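Long-range contacts in laccase (Botrytis aclada, PDB 3SQR), which probably couples the one-electron oxidation of phenolic substrates to reduction of dioxygen to water, using bound copper ions, in lignin degradation and detoxification: residues H126-D137 and D517-H527; T419-T428 and Q539-V549. All blocks are in the same frame, centred on the assembly; numbering follows the deposited sequence.

Contact 1: H126-D137 and D517-H527; sequences HGIRQLGSLEYD and DNPGSWLLHCH. With CU (copper (II) ion), chain F; CU (copper (II) ion), chain E; CU (copper (II) ion), chain D.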
loop_
_atom_site.group_PDB
_atom_site.type_symbol
_atom_site.label_atom_id
_atom_site.label_comp_id
_atom_site.label_asym_id
_atom_site.label_seq_id
_atom_site.Cartn_x
_atom_site.Cartn_y
_atom_site.Cartn_z
ATOM N N HIS A 126 2.461 5.664 1.965
ATOM C CA HIS A 126 1.190 5.037 1.746
ATOM C C HIS A 126 0.211 5.319 2.874
ATOM O O HIS A 126 0.428 5.023 4.023
ATOM C CB HIS A 126 1.340 3.550 1.388
ATOM C CG HIS A 126 0.049 2.927 1.054
ATOM N ND1 HIS A 126 -0.194 2.321 -0.142
ATOM C CD2 HIS A 126 -1.067 2.760 1.802
ATOM C CE1 HIS A 126 -1.414 1.830 -0.138
ATOM N NE2 HIS A 126 -1.985 2.118 1.018
ATOM N N GLY A 127 -0.961 5.796 2.482
ATOM C CA GLY A 127 -2.044 6.034 3.390
ATOM C C GLY A 127 -1.884 7.311 4.197
ATOM O O GLY A 127 -2.755 7.635 5.002
ATOM N N ILE A 128 -0.804 8.045 3.952
ATOM C CA ILE A 128 -0.553 9.251 4.676
ATOM C C ILE A 128 -1.453 10.325 4.103
ATOM O O ILE A 128 -1.389 10.606 2.939
ATOM C CB ILE A 128 0.959 9.660 4.664
ATOM C CG1 ILE A 128 1.788 8.560 5.392
ATOM C CG2 ILE A 128 1.182 10.964 5.438
ATOM C CD1 ILE A 128 1.417 8.287 6.897
ATOM N N ARG A 129 -2.160 11.008 4.978
ATOM C CA ARG A 129 -3.242 11.892 4.537
ATOM C C ARG A 129 -2.738 13.081 3.719
ATOM O O ARG A 129 -3.416 13.511 2.811
ATOM C CB ARG A 129 -3.952 12.371 5.772
ATOM C CG ARG A 129 -5.200 13.065 5.494
ATOM C CD ARG A 129 -5.739 13.621 6.774
ATOM N NE ARG A 129 -7.086 14.180 6.603
ATOM C CZ ARG A 129 -7.778 14.717 7.617
ATOM N NH1 ARG A 129 -7.230 14.801 8.788
ATOM N NH2 ARG A 129 -9.021 15.120 7.455
ATOM N N GLN A 130 -1.554 13.607 4.078
ATOM C CA GLN A 130 -0.961 14.771 3.469
ATOM C C GLN A 130 -1.888 15.977 3.465
ATOM O O GLN A 130 -1.872 16.752 2.529
ATOM C CB GLN A 130 -0.547 14.468 2.013
ATOM C CG GLN A 130 0.428 13.262 1.873
ATOM C CD GLN A 130 1.806 13.544 2.396
ATOM O OE1 GLN A 130 2.107 14.648 2.863
ATOM N NE2 GLN A 130 2.680 12.544 2.318
ATOM N N LEU A 131 -2.603 16.157 4.536
ATOM C CA LEU A 131 -3.401 17.399 4.739
ATOM C C LEU A 131 -2.498 18.625 4.690
ATOM O O LEU A 131 -1.565 18.775 5.493
ATOM C CB LEU A 131 -4.182 17.285 6.031
ATOM C CG LEU A 131 -5.104 18.425 6.426
ATOM C CD1 LEU A 131 -6.083 18.653 5.357
ATOM C CD2 LEU A 131 -5.787 18.068 7.787
ATOM N N GLY A 132 -2.695 19.460 3.652
ATOM C CA GLY A 132 -1.845 20.619 3.454
ATOM C C GLY A 132 -0.447 20.363 2.941
ATOM O O GLY A 132 0.430 21.268 2.926
ATOM N N SER A 133 -0.181 19.122 2.532
ATOM C CA SER A 133 1.100 18.809 1.970
ATOM C C SER A 133 0.965 17.952 0.706
ATOM O O SER A 133 1.761 17.045 0.443
ATOM C CB SER A 133 1.989 18.138 3.012
ATOM O OG SER A 133 1.279 17.020 3.545
ATOM N N LEU A 134 -0.049 18.280 -0.100
ATOM C CA LEU A 134 -0.391 17.557 -1.302
ATOM C C LEU A 134 0.833 17.296 -2.148
ATOM O O LEU A 134 1.006 16.237 -2.754
ATOM C CB LEU A 134 -1.358 18.464 -2.123
ATOM C CG LEU A 134 -1.445 18.082 -3.578
ATOM C CD1 LEU A 134 -2.205 16.755 -3.788
ATOM C CD2 LEU A 134 -2.202 19.265 -4.341
ATOM N N GLU A 135 1.737 18.287 -2.187
ATOM C CA GLU A 135 2.853 18.255 -3.074
ATOM C C GLU A 135 3.951 17.252 -2.656
ATOM O O GLU A 135 4.905 17.029 -3.347
ATOM C CB GLU A 135 3.441 19.652 -3.236
ATOM C CG GLU A 135 4.136 20.166 -2.061
ATOM C CD GLU A 135 3.252 20.740 -0.905
ATOM O OE1 GLU A 135 1.974 20.714 -0.956
ATOM O OE2 GLU A 135 3.890 21.276 0.034
ATOM N N TYR A 136 3.725 16.569 -1.535
ATOM C CA TYR A 136 4.649 15.600 -1.056
ATOM C C TYR A 136 4.000 14.203 -0.997
ATOM O O TYR A 136 4.590 13.268 -0.444
ATOM C CB TYR A 136 5.203 16.024 0.293
ATOM C CG TYR A 136 6.021 17.314 0.168
ATOM C CD1 TYR A 136 7.084 17.376 -0.742
ATOM C CD2 TYR A 136 5.667 18.444 0.869
ATOM C CE1 TYR A 136 7.818 18.511 -0.897
ATOM C CE2 TYR A 136 6.418 19.609 0.748
ATOM C CZ TYR A 136 7.461 19.637 -0.167
ATOM O OH TYR A 136 8.215 20.800 -0.346
ATOM N N ASP A 137 2.853 14.053 -1.655
ATOM C CA ASP A 137 2.220 12.752 -1.773
ATOM C C ASP A 137 2.988 11.729 -2.609
ATOM O O ASP A 137 2.802 10.515 -2.476
ATOM C CB ASP A 137 0.789 12.903 -2.263
ATOM C CG ASP A 137 -0.029 11.675 -2.109
ATOM O OD1 ASP A 137 0.019 11.050 -0.991
ATOM O OD2 ASP A 137 -0.762 11.329 -3.049
ATOM N N ASP A 517 -12.371 17.147 2.693
ATOM C CA ASP A 517 -11.648 17.688 3.827
ATOM C C ASP A 517 -10.152 17.898 3.536
ATOM O O ASP A 517 -9.367 18.235 4.428
ATOM C CB ASP A 517 -11.847 16.781 5.057
ATOM C CG ASP A 517 -11.250 15.395 4.866
ATOM O OD1 ASP A 517 -10.556 15.223 3.850
ATOM O OD2 ASP A 517 -11.526 14.520 5.703
ATOM N N ASN A 518 -9.744 17.727 2.275
ATOM C CA ASN A 518 -8.383 17.743 1.956
ATOM C C ASN A 518 -8.220 18.179 0.524
ATOM O O ASN A 518 -8.133 17.360 -0.392
ATOM C CB ASN A 518 -7.778 16.344 2.092
ATOM C CG ASN A 518 -6.270 16.368 2.141
ATOM O OD1 ASN A 518 -5.656 17.419 2.061
ATOM N ND2 ASN A 518 -5.662 15.188 2.319
ATOM N N PRO A 519 -8.274 19.495 0.301
ATOM C CA PRO A 519 -8.086 19.909 -1.097
ATOM C C PRO A 519 -6.804 19.390 -1.719
ATOM O O PRO A 519 -5.730 19.396 -1.078
ATOM C CB PRO A 519 -8.055 21.428 -0.980
ATOM C CG PRO A 519 -8.777 21.715 0.219
ATOM C CD PRO A 519 -8.517 20.613 1.216
ATOM N N GLY A 520 -6.869 18.998 -2.979
ATOM C CA GLY A 520 -5.719 18.406 -3.668
ATOM C C GLY A 520 -6.129 17.555 -4.850
ATOM O O GLY A 520 -7.260 17.548 -5.305
ATOM N N SER A 521 -5.157 16.848 -5.354
ATOM C CA SER A 521 -5.348 15.997 -6.470
ATOM C C SER A 521 -4.944 14.624 -6.005
ATOM O O SER A 521 -3.750 14.359 -5.830
ATOM C CB SER A 521 -4.470 16.461 -7.595
ATOM O OG SER A 521 -3.134 16.594 -7.162
ATOM N N TRP A 522 -5.947 13.779 -5.867
ATOM C CA TRP A 522 -5.808 12.491 -5.196
ATOM C C TRP A 522 -6.029 11.308 -6.117
ATOM O O TRP A 522 -7.113 11.096 -6.622
ATOM C CB TRP A 522 -6.763 12.462 -4.013
ATOM C CG TRP A 522 -6.554 13.606 -3.126
ATOM C CD1 TRP A 522 -7.459 14.584 -2.788
ATOM C CD2 TRP A 522 -5.360 13.945 -2.448
ATOM N NE1 TRP A 522 -6.920 15.469 -1.980
ATOM C CE2 TRP A 522 -5.639 15.120 -1.698
ATOM C CE3 TRP A 522 -4.120 13.343 -2.303
ATOM C CZ2 TRP A 522 -4.721 15.706 -0.868
ATOM C CZ3 TRP A 522 -3.177 13.949 -1.466
ATOM C CH2 TRP A 522 -3.482 15.140 -0.776
ATOM N N LEU A 523 -4.991 10.552 -6.304
ATOM C CA LEU A 523 -5.026 9.369 -7.136
ATOM C C LEU A 523 -5.866 8.260 -6.471
ATOM O O LEU A 523 -5.843 8.095 -5.241
ATOM C CB LEU A 523 -3.617 8.863 -7.387
ATOM C CG LEU A 523 -3.481 7.708 -8.390
ATOM C CD1 LEU A 523 -3.887 8.226 -9.823
ATOM C CD2 LEU A 523 -2.084 7.154 -8.390
ATOM N N LEU A 524 -6.634 7.534 -7.269
ATOM C CA LEU A 524 -7.281 6.324 -6.799
ATOM C C LEU A 524 -6.974 5.276 -7.864
ATOM O O LEU A 524 -7.085 5.540 -9.039
ATOM C CB LEU A 524 -8.789 6.505 -6.671
ATOM C CG LEU A 524 -9.556 5.200 -6.385
ATOM C CD1 LEU A 524 -10.736 5.478 -5.460
ATOM C CD2 LEU A 524 -9.965 4.518 -7.722
ATOM N N HIS A 525 -6.517 4.108 -7.446
ATOM C CA HIS A 525 -6.071 3.137 -8.385
ATOM C C HIS A 525 -6.048 1.764 -7.804
ATOM O O HIS A 525 -6.029 1.605 -6.585
ATOM C CB HIS A 525 -4.671 3.480 -8.875
ATOM C CG HIS A 525 -3.637 3.417 -7.811
ATOM N ND1 HIS A 525 -2.756 2.365 -7.685
ATOM C CD2 HIS A 525 -3.355 4.273 -6.800
ATOM C CE1 HIS A 525 -1.940 2.606 -6.675
ATOM N NE2 HIS A 525 -2.306 3.740 -6.100
ATOM N N CYS A 526 -6.107 0.778 -8.694
ATOM C CA CYS A 526 -5.789 -0.594 -8.314
ATOM C C CYS A 526 -4.296 -0.661 -7.966
ATOM O O CYS A 526 -3.445 -0.102 -8.695
ATOM C CB CYS A 526 -6.078 -1.547 -9.469
ATOM S SG CYS A 526 -5.697 -3.186 -8.985
ATOM N N HIS A 527 -3.984 -1.322 -6.861
ATOM C CA HIS A 527 -2.623 -1.420 -6.364
ATOM C C HIS A 527 -1.903 -2.647 -6.910
ATOM O O HIS A 527 -0.710 -2.888 -6.570
ATOM C CB HIS A 527 -2.600 -1.469 -4.802
ATOM C CG HIS A 527 -1.467 -0.697 -4.186
ATOM N ND1 HIS A 527 -0.160 -1.010 -4.438
ATOM C CD2 HIS A 527 -1.446 0.352 -3.307
ATOM C CE1 HIS A 527 0.623 -0.185 -3.762
ATOM N NE2 HIS A 527 -0.124 0.670 -3.080
HETATM CU CU CU F . 0.763 2.120 -1.859
HETATM CU CU CU E . -1.244 4.924 -4.899
HETATM CU CU CU D . -6.553 -4.545 -10.541
HETATM O O HOH W 1 -8.617 13.412 4.306
HETATM O O HOH W 2 -3.186 18.517 0.661
HETATM O O HOH W 3 -5.086 19.902 2.385
HETATM O O HOH W 4 -2.427 11.805 -5.224
HETATM O O HOH W 5 -0.006 3.539 -3.944
#

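Contact 2: T419-T428 and Q539-V549; sequences TTLKIFNNET and QFVESQSSIAV. With NAG (2-acetamido-2-deoxy-beta-D-glucopyranose), chain J.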
loop_
_atom_site.group_PDB
_atom_site.type_symbol
_atom_site.label_atom_id
_atom_site.label_comp_id
_atom_site.label_asym_id
_atom_site.label_seq_id
_atom_site.Cartn_x
_atom_site.Cartn_y
_atom_site.Cartn_z
ATOM N N THR A 419 -0.861 16.902 -12.613
ATOM C CA THR A 419 -2.105 17.577 -12.306
ATOM C C THR A 419 -1.905 18.797 -11.459
ATOM O O THR A 419 -2.598 19.793 -11.647
ATOM C CB THR A 419 -3.061 16.618 -11.523
ATOM O OG1 THR A 419 -3.067 15.372 -12.221
ATOM C CG2 THR A 419 -4.466 17.181 -11.479
ATOM N N THR A 420 -0.999 18.740 -10.458
ATOM C CA THR A 420 -0.770 19.885 -9.611
ATOM C C THR A 420 -0.156 21.045 -10.380
ATOM O O THR A 420 -0.450 22.182 -10.071
ATOM C CB THR A 420 0.098 19.526 -8.363
ATOM O OG1 THR A 420 -0.630 18.461 -7.719
ATOM C CG2 THR A 420 0.045 20.683 -7.390
ATOM N N LEU A 421 0.669 20.743 -11.352
ATOM C CA LEU A 421 1.244 21.836 -12.189
ATOM C C LEU A 421 0.117 22.478 -12.960
ATOM O O LEU A 421 -0.009 23.710 -13.003
ATOM C CB LEU A 421 2.346 21.322 -13.045
ATOM C CG LEU A 421 2.946 22.377 -13.998
ATOM C CD1 LEU A 421 3.446 23.594 -13.191
ATOM C CD2 LEU A 421 4.048 21.699 -14.790
ATOM N N LYS A 422 -0.751 21.654 -13.482
ATOM C CA LYS A 422 -1.948 22.174 -14.158
ATOM C C LYS A 422 -2.798 23.038 -13.233
ATOM O O LYS A 422 -3.295 24.137 -13.584
ATOM C CB LYS A 422 -2.721 21.012 -14.786
ATOM C CG LYS A 422 -1.940 20.221 -15.791
ATOM C CD LYS A 422 -2.808 19.182 -16.459
ATOM C CE LYS A 422 -2.082 18.245 -17.326
ATOM N NZ LYS A 422 -1.590 18.945 -18.614
ATOM N N ILE A 423 -3.018 22.572 -12.003
ATOM C CA ILE A 423 -3.702 23.350 -11.037
ATOM C C ILE A 423 -2.989 24.656 -10.684
ATOM O O ILE A 423 -3.633 25.669 -10.619
ATOM C CB ILE A 423 -3.909 22.486 -9.713
ATOM C CG1 ILE A 423 -4.963 21.467 -10.041
ATOM C CG2 ILE A 423 -4.235 23.383 -8.568
ATOM C CD1 ILE A 423 -5.000 20.311 -8.984
ATOM N N PHE A 424 -1.683 24.628 -10.443
ATOM C CA PHE A 424 -0.900 25.851 -10.220
ATOM C C PHE A 424 -1.032 26.854 -11.395
ATOM O O PHE A 424 -0.978 28.065 -11.181
ATOM C CB PHE A 424 0.581 25.528 -10.018
ATOM C CG PHE A 424 0.877 24.736 -8.722
ATOM C CD1 PHE A 424 -0.087 24.573 -7.715
ATOM C CD2 PHE A 424 2.152 24.208 -8.516
ATOM C CE1 PHE A 424 0.218 23.856 -6.549
ATOM C CE2 PHE A 424 2.461 23.497 -7.378
ATOM C CZ PHE A 424 1.511 23.329 -6.377
ATOM N N ASN A 425 -1.185 26.333 -12.590
ATOM C CA ASN A 425 -1.498 27.159 -13.781
ATOM C C ASN A 425 -2.960 27.491 -14.001
ATOM O O ASN A 425 -3.322 28.017 -15.069
ATOM C CB ASN A 425 -0.909 26.482 -14.995
ATOM C CG ASN A 425 0.592 26.680 -15.074
ATOM O OD1 ASN A 425 1.369 25.721 -15.038
ATOM N ND2 ASN A 425 1.020 27.971 -15.158
ATOM N N ASN A 426 -3.795 27.214 -12.982
ATOM C CA ASN A 426 -5.201 27.606 -12.899
ATOM C C ASN A 426 -6.101 26.927 -13.928
ATOM O O ASN A 426 -7.156 27.421 -14.279
ATOM C CB ASN A 426 -5.346 29.124 -12.941
ATOM C CG ASN A 426 -4.730 29.791 -11.743
ATOM O OD1 ASN A 426 -4.783 29.267 -10.602
ATOM N ND2 ASN A 426 -4.115 30.947 -11.972
ATOM N N GLU A 427 -5.689 25.750 -14.365
ATOM C CA GLU A 427 -6.475 24.906 -15.252
ATOM C C GLU A 427 -7.501 24.179 -14.451
ATOM O O GLU A 427 -7.146 23.619 -13.401
ATOM C CB GLU A 427 -5.546 23.931 -15.943
ATOM C CG GLU A 427 -4.446 24.572 -16.798
ATOM C CD GLU A 427 -3.458 23.600 -17.297
ATOM O OE1 GLU A 427 -3.851 22.496 -17.683
ATOM O OE2 GLU A 427 -2.275 23.962 -17.356
ATOM N N THR A 428 -8.742 24.135 -14.935
ATOM C CA THR A 428 -9.822 23.370 -14.303
ATOM C C THR A 428 -10.388 22.230 -15.177
ATOM O O THR A 428 -11.231 21.430 -14.709
ATOM C CB THR A 428 -10.917 24.303 -13.849
ATOM O OG1 THR A 428 -11.372 25.012 -15.019
ATOM C CG2 THR A 428 -10.385 25.294 -12.823
ATOM N N GLN A 539 -8.468 10.054 -10.678
ATOM C CA GLN A 539 -8.049 10.962 -9.644
ATOM C C GLN A 539 -9.118 11.980 -9.364
ATOM O O GLN A 539 -9.878 12.343 -10.235
ATOM C CB GLN A 539 -6.709 11.626 -9.992
ATOM C CG GLN A 539 -6.760 12.585 -11.175
ATOM C CD GLN A 539 -5.384 13.048 -11.593
ATOM O OE1 GLN A 539 -4.704 13.775 -10.878
ATOM N NE2 GLN A 539 -4.981 12.629 -12.782
ATOM N N PHE A 540 -9.173 12.392 -8.094
ATOM C CA PHE A 540 -10.101 13.395 -7.644
ATOM C C PHE A 540 -9.371 14.704 -7.531
ATOM O O PHE A 540 -8.350 14.792 -6.867
ATOM C CB PHE A 540 -10.701 13.013 -6.293
ATOM C CG PHE A 540 -11.450 11.736 -6.331
ATOM C CD1 PHE A 540 -12.758 11.690 -6.776
ATOM C CD2 PHE A 540 -10.840 10.538 -5.939
ATOM C CE1 PHE A 540 -13.447 10.546 -6.837
ATOM C CE2 PHE A 540 -11.555 9.310 -5.971
ATOM C CZ PHE A 540 -12.839 9.305 -6.419
ATOM N N VAL A 541 -9.882 15.732 -8.225
ATOM C CA VAL A 541 -9.357 17.063 -8.038
ATOM C C VAL A 541 -10.392 17.647 -7.137
ATOM O O VAL A 541 -11.566 17.908 -7.522
ATOM C CB VAL A 541 -9.122 17.830 -9.336
ATOM C CG1 VAL A 541 -8.866 19.355 -9.014
ATOM C CG2 VAL A 541 -7.936 17.174 -10.166
ATOM N N GLU A 542 -10.005 17.704 -5.877
ATOM C CA GLU A 542 -10.832 18.075 -4.782
ATOM C C GLU A 542 -10.633 19.534 -4.354
ATOM O O GLU A 542 -9.550 19.941 -3.930
ATOM C CB GLU A 542 -10.495 17.161 -3.552
ATOM C CG GLU A 542 -11.324 17.451 -2.320
ATOM C CD GLU A 542 -11.011 16.498 -1.209
ATOM O OE1 GLU A 542 -10.372 15.480 -1.523
ATOM O OE2 GLU A 542 -11.251 16.838 -0.067
ATOM N N SER A 543 -11.712 20.299 -4.419
ATOM C CA SER A 543 -11.678 21.674 -3.887
ATOM C C SER A 543 -10.482 22.431 -4.419
ATOM O O SER A 543 -9.698 23.047 -3.684
ATOM C CB SER A 543 -11.705 21.636 -2.370
ATOM O OG SER A 543 -12.855 20.943 -1.971
ATOM N N GLN A 544 -10.330 22.405 -5.736
ATOM C CA GLN A 544 -9.176 22.924 -6.363
ATOM C C GLN A 544 -8.738 24.313 -5.867
ATOM O O GLN A 544 -7.556 24.573 -5.669
ATOM C CB GLN A 544 -9.414 22.997 -7.887
ATOM C CG GLN A 544 -8.216 23.440 -8.574
ATOM C CD GLN A 544 -8.319 23.263 -10.034
ATOM O OE1 GLN A 544 -9.077 22.409 -10.508
ATOM N NE2 GLN A 544 -7.539 24.029 -10.774
ATOM N N SER A 545 -9.692 25.199 -5.752
ATOM C CA SER A 545 -9.328 26.604 -5.525
ATOM C C SER A 545 -8.991 26.770 -4.043
ATOM O O SER A 545 -8.440 27.813 -3.629
ATOM C CB SER A 545 -10.480 27.527 -5.947
ATOM O OG SER A 545 -11.606 27.314 -5.109
ATOM N N SER A 546 -9.275 25.733 -3.231
ATOM C CA SER A 546 -8.830 25.787 -1.839
ATOM C C SER A 546 -7.466 25.195 -1.556
ATOM O O SER A 546 -7.058 25.156 -0.372
ATOM C CB SER A 546 -9.821 25.095 -0.916
ATOM O OG SER A 546 -11.076 25.721 -0.962
ATOM N N ILE A 547 -6.735 24.760 -2.569
ATOM C CA ILE A 547 -5.426 24.196 -2.324
ATOM C C ILE A 547 -4.482 25.328 -1.904
ATOM O O ILE A 547 -4.486 26.342 -2.535
ATOM C CB ILE A 547 -4.861 23.473 -3.595
ATOM C CG1 ILE A 547 -5.706 22.214 -3.890
ATOM C CG2 ILE A 547 -3.409 23.071 -3.442
ATOM C CD1 ILE A 547 -5.567 21.643 -5.309
ATOM N N ALA A 548 -3.672 25.155 -0.868
ATOM C CA ALA A 548 -2.768 26.234 -0.512
ATOM C C ALA A 548 -1.367 25.666 -0.481
ATOM O O ALA A 548 -1.122 24.611 0.119
ATOM C CB ALA A 548 -3.171 26.825 0.778
ATOM N N VAL A 549 -0.451 26.306 -1.199
ATOM C CA VAL A 549 0.928 25.839 -1.187
ATOM C C VAL A 549 1.771 27.072 -0.818
ATOM O O VAL A 549 1.437 28.258 -1.157
ATOM C CB VAL A 549 1.386 25.068 -2.515
ATOM C CG1 VAL A 549 2.781 24.389 -2.353
ATOM C CG2 VAL A 549 0.348 23.974 -2.900
HETATM C C1 NAG J . -3.526 31.679 -10.873
HETATM C C2 NAG J . -2.322 32.518 -11.285
HETATM C C3 NAG J . -1.887 33.437 -10.134
HETATM C C4 NAG J . -3.067 34.125 -9.420
HETATM C C5 NAG J . -4.120 33.085 -9.051
HETATM C C6 NAG J . -5.319 33.692 -8.316
HETATM C C7 NAG J . -0.670 31.627 -12.913
HETATM C C8 NAG J . 0.326 30.530 -13.185
HETATM N N2 NAG J . -1.294 31.564 -11.733
HETATM O O3 NAG J . -1.032 34.419 -10.656
HETATM O O4 NAG J . -2.651 34.742 -8.216
HETATM O O5 NAG J . -4.543 32.469 -10.261
HETATM O O6 NAG J . -5.944 34.626 -9.169
HETATM O O7 NAG J . -0.862 32.517 -13.747
HETATM O O HOH W 6 -6.012 26.272 -9.704
#

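Contact 1: H126-D137 and D517-H527
Asp-137 OD2 sits at the edge of the Trp-522 indole, 3.9 Å from CZ3, and is gripped by His-468 ND1 and by a water. That water also donates to Ser-521 O and accepts from Leu-523 N, tying the carboxylate to the strand. Carboxylate and ring planes stand 78° apart. Over one face of the same ring comes Leu-134, its CD1 3.8 Å from the centre of the six-membered ring in a CH-pi contact, while CD2 lies against Gly-520 CA. Trp-522 NE1 donates to Asn-518 O at 2.8 Å, which steadies the indole. Beside it, Asn-518 ND2 makes a weak bond to Arg-129 O (2.8 Å) and also bonds Gly-469. Arg-129 reaches out fully extended to a salt bridge, NH2 to Asp-517 OD2 (3.1 Å), whose hydrogen bond is weak because it is bent, and also bonds Tyr-59. At the far end a copper is clamped between His-126 ND1 (2.0 Å) and His-527 NE2 (2.1 Å), with His-168 as third ligand, consistent with a type 3 site. Asp-500 holds His-126 NE2. Strand 520-526 runs between strands 537-542 and 463-467, while residues 126-137 rest on strand 152-158 through Phe-157 and Tyr-155.

Contact 2: T419-T428 and Q539-V549
Thr-419 OG1 donates to Gln-539 OE1 at 2.7 Å, approaching well to the side of the C=O bond (114°) and tilted from the carbonyl plane; the amide's other end, NE2, is held by Tyr-434 O. A second direct hydrogen bond is nearly straight: Gln-544 NE2 reaches Glu-427 O at 2.7 Å with an N-H...O angle of 165°, from above that carbonyl's plane. With CG anti to the backbone N (chi1 -176°) and the chain extended beyond it, the amide of Gln-544 reaches across Ile-423 to the turn. Its NE2 also gives a hydrogen bond to a water, which in turn donates to Ile-423 O (2.6 Å). Glu-427 belongs to the Schellman motif that ends the helix, with Asn-426 at positive phi as C-prime, Glu-427 N bonded to Lys-422 O and Asn-426 N to Ile-423 O. It closes a short helix lying against a sheet of the third cupredoxin domain. Apolar packing runs along the helix: Thr-419 CG2 meets Val-541 CG2 tip to tip (3.7 Å), Ile-423 CD1 likewise meets Val-541 CG1 (4.0 Å), and the Ile-423 and Ile-547 side chains cross at about a right angle, CG2 against CD1. Further on, Phe-424 CE1 touches Val-549 CG2 at 3.7 Å, and Phe-557 of helix 551-567 meets the same ring edge-to-face. Asn-426 ND2 carries an N-linked N-acetylglucosamine.

Contacts 1 and 2 meet through one sheet: strands 520-526 and 537-542 are antiparallel neighbours, with probable backbone bonds from Trp-522 N to Phe-540 O and from Glu-542 N to Gly-520 O, both 2.8 Å. Their centres lie 12 Å apart. Contact 1 holds four of the copper ligands, with Cys-526 SG 2.2 Å from its copper between the metal-binding His-525 and His-527; in multicopper oxidases this His-Cys-His sequence carries electrons from the type 1 copper to the oxygen-reducing cluster. Contact 2 lies farther out, toward a glycosylated surface, yet the Gln-539 side chain is about 8 Å from that of His-525 and about 10 Å from a bound copper.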